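Local coordinates for uncharacterized protein (PDB 3OMD), which is of unknown function, a largely helical single-chain protein belonging to a family of uncharacterised domains (DUF5069), at residues D18-M23 and D77-V82. Residues are numbered along the deposited sequence; the frame is centred on the assembly and turned at random.
Sequences DRLGGM and DMLAWV
L79 reaches out from helix 75-85 and lays its two methyl groups against the backbone of G21. Followed outward, its CB is still nearer to the L20 side chain, with L20 CD2 4.2 Å away. CG, anti to the backbone N (chi1 176°), carries the branch past L20 toward the bend of the loop; the nearest loop atom to L79 CG is G21 CA at 4.4 Å, looser than the methyls. There the methyls share the work. L79 CD2 comes within 3.6 Å of G21 CA and also lies against G21 N. L79 CD1 approaches the same alpha carbon, with G21 CA at 3.9 Å. L20 comes the other way: the two leucines run antiparallel, each passing the other's flank, and touch where L20 CD1 stands 4.1 Å from L79 CD2. The side chains meeting here are apolar, and the L79 methyls rest on the G21 backbone as well.

G21, having no side chain, presents its bare alpha carbon to those methyls. The loop backbone is fixed by its own bonds, M23 N to L20 O at 2.9 Å and L20 N to M23 O at 3.2 Å, and N99 ND2 hydrogen-bonds to G22 O. L20 also packs on L26, K27 and I30 of helix 26-38, so it links that helix to helix 75-85.

L20 to M23 form a type I' turn with G21 and G22 at its corners, both at positive phi. Its paired backbone bonds are those of a two-residue beta-hairpin turn, used here without strands in an all-helical fold, where a helix leucine packs on the glycine corner.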
loop_
_atom_site.group_PDB
_atom_site.type_symbol
_atom_site.label_atom_id
_atom_site.label_comp_id
_atom_site.label_asym_id
_atom_site.label_seq_id
_atom_site.Cartn_x
_atom_site.Cartn_y
_atom_site.Cartn_z
ATOM N N ASP A 18 3.546 6.797 3.831
ATOM C CA ASP A 18 3.474 6.965 5.293
ATOM C C ASP A 18 4.216 5.730 5.852
ATOM O O ASP A 18 3.640 4.640 5.977
ATOM C CB ASP A 18 2.009 6.997 5.718
ATOM C CG ASP A 18 1.834 7.210 7.224
ATOM O OD1 ASP A 18 2.851 7.273 7.970
ATOM O OD2 ASP A 18 0.660 7.285 7.623
ATOM N N ARG A 19 5.508 5.904 6.170
ATOM C CA ARG A 19 6.383 4.725 6.367
ATOM C C ARG A 19 6.260 4.108 7.766
ATOM O O ARG A 19 5.953 4.806 8.760
ATOM C CB ARG A 19 7.838 5.098 6.092
ATOM C CG ARG A 19 8.068 5.493 4.623
ATOM C CD ARG A 19 9.514 5.940 4.378
ATOM N NE ARG A 19 9.712 6.208 2.951
ATOM C CZ ARG A 19 10.824 6.736 2.467
ATOM N NH1 ARG A 19 11.834 7.059 3.292
ATOM N NH2 ARG A 19 10.956 6.932 1.160
ATOM N N LEU A 20 6.531 2.802 7.837
ATOM C CA LEU A 20 6.558 2.077 9.108
ATOM C C LEU A 20 7.800 1.210 9.011
ATOM O O LEU A 20 7.973 0.500 8.052
ATOM C CB LEU A 20 5.306 1.202 9.251
ATOM C CG LEU A 20 5.258 0.297 10.507
ATOM C CD1 LEU A 20 5.392 1.071 11.800
ATOM C CD2 LEU A 20 3.948 -0.522 10.483
ATOM N N GLY A 21 8.669 1.273 10.022
ATOM C CA GLY A 21 9.924 0.510 9.946
ATOM C C GLY A 21 10.778 0.936 8.745
ATOM O O GLY A 21 11.557 0.143 8.220
ATOM N N GLY A 22 10.579 2.171 8.302
ATOM C CA GLY A 22 11.282 2.695 7.137
ATOM C C GLY A 22 10.667 2.287 5.802
ATOM O O GLY A 22 11.151 2.772 4.754
HETATM N N MSE A 23 9.615 1.452 5.823
HETATM C CA MSE A 23 9.104 0.898 4.540
HETATM C C MSE A 23 7.830 1.602 4.079
HETATM O O MSE A 23 6.895 1.813 4.856
HETATM C CB MSE A 23 8.786 -0.587 4.611
HETATM C CG MSE A 23 9.312 -1.339 5.715
HETATM SE SE MSE A 23 8.662 -3.071 5.258
HETATM C CE MSE A 23 8.217 -2.609 3.406
ATOM N N ASP A 77 3.268 -4.186 16.302
ATOM C CA ASP A 77 3.183 -5.615 16.349
ATOM C C ASP A 77 3.186 -6.230 14.962
ATOM O O ASP A 77 3.826 -7.274 14.737
ATOM C CB ASP A 77 2.019 -6.028 17.229
ATOM C CG ASP A 77 2.345 -5.697 18.721
ATOM O OD1 ASP A 77 3.454 -6.072 19.175
ATOM O OD2 ASP A 77 1.603 -4.978 19.368
HETATM N N MSE A 78 2.532 -5.570 14.010
HETATM C CA MSE A 78 2.608 -6.082 12.660
HETATM C C MSE A 78 4.026 -5.930 12.080
HETATM O O MSE A 78 4.515 -6.786 11.361
HETATM C CB MSE A 78 1.586 -5.377 11.766
HETATM C CG MSE A 78 0.247 -5.861 11.882
HETATM SE SE MSE A 78 0.292 -7.882 11.501
HETATM C CE MSE A 78 1.216 -7.979 9.761
ATOM N N LEU A 79 4.694 -4.829 12.413
ATOM C CA LEU A 79 6.072 -4.630 11.952
ATOM C C LEU A 79 6.978 -5.730 12.512
ATOM O O LEU A 79 7.825 -6.285 11.778
ATOM C CB LEU A 79 6.588 -3.236 12.356
ATOM C CG LEU A 79 8.073 -2.937 12.015
ATOM C CD1 LEU A 79 8.279 -3.015 10.495
ATOM C CD2 LEU A 79 8.465 -1.593 12.543
ATOM N N ALA A 80 6.804 -6.073 13.798
ATOM C CA ALA A 80 7.638 -7.119 14.397
ATOM C C ALA A 80 7.367 -8.454 13.684
ATOM O O ALA A 80 8.300 -9.249 13.459
ATOM C CB ALA A 80 7.405 -7.221 15.897
ATOM N N TRP A 81 6.114 -8.710 13.304
ATOM C CA TRP A 81 5.817 -9.950 12.582
ATOM C C TRP A 81 6.531 -9.970 11.214
ATOM O O TRP A 81 7.178 -10.958 10.835
ATOM C CB TRP A 81 4.284 -10.118 12.401
ATOM C CG TRP A 81 3.932 -11.447 11.807
ATOM C CD1 TRP A 81 3.696 -12.618 12.477
ATOM C CD2 TRP A 81 3.743 -11.734 10.409
ATOM N NE1 TRP A 81 3.395 -13.627 11.579
ATOM C CE2 TRP A 81 3.414 -13.112 10.305
ATOM C CE3 TRP A 81 3.836 -10.963 9.240
ATOM C CZ2 TRP A 81 3.164 -13.739 9.083
ATOM C CZ3 TRP A 81 3.614 -11.612 7.977
ATOM C CH2 TRP A 81 3.259 -12.981 7.937
ATOM N N VAL A 82 6.443 -8.855 10.489
ATOM C CA VAL A 82 7.141 -8.749 9.210
ATOM C C VAL A 82 8.647 -9.050 9.368
ATOM O O VAL A 82 9.237 -9.856 8.608
ATOM C CB VAL A 82 6.910 -7.365 8.566
ATOM C CG1 VAL A 82 7.874 -7.136 7.361
ATOM C CG2 VAL A 82 5.448 -7.268 8.122
#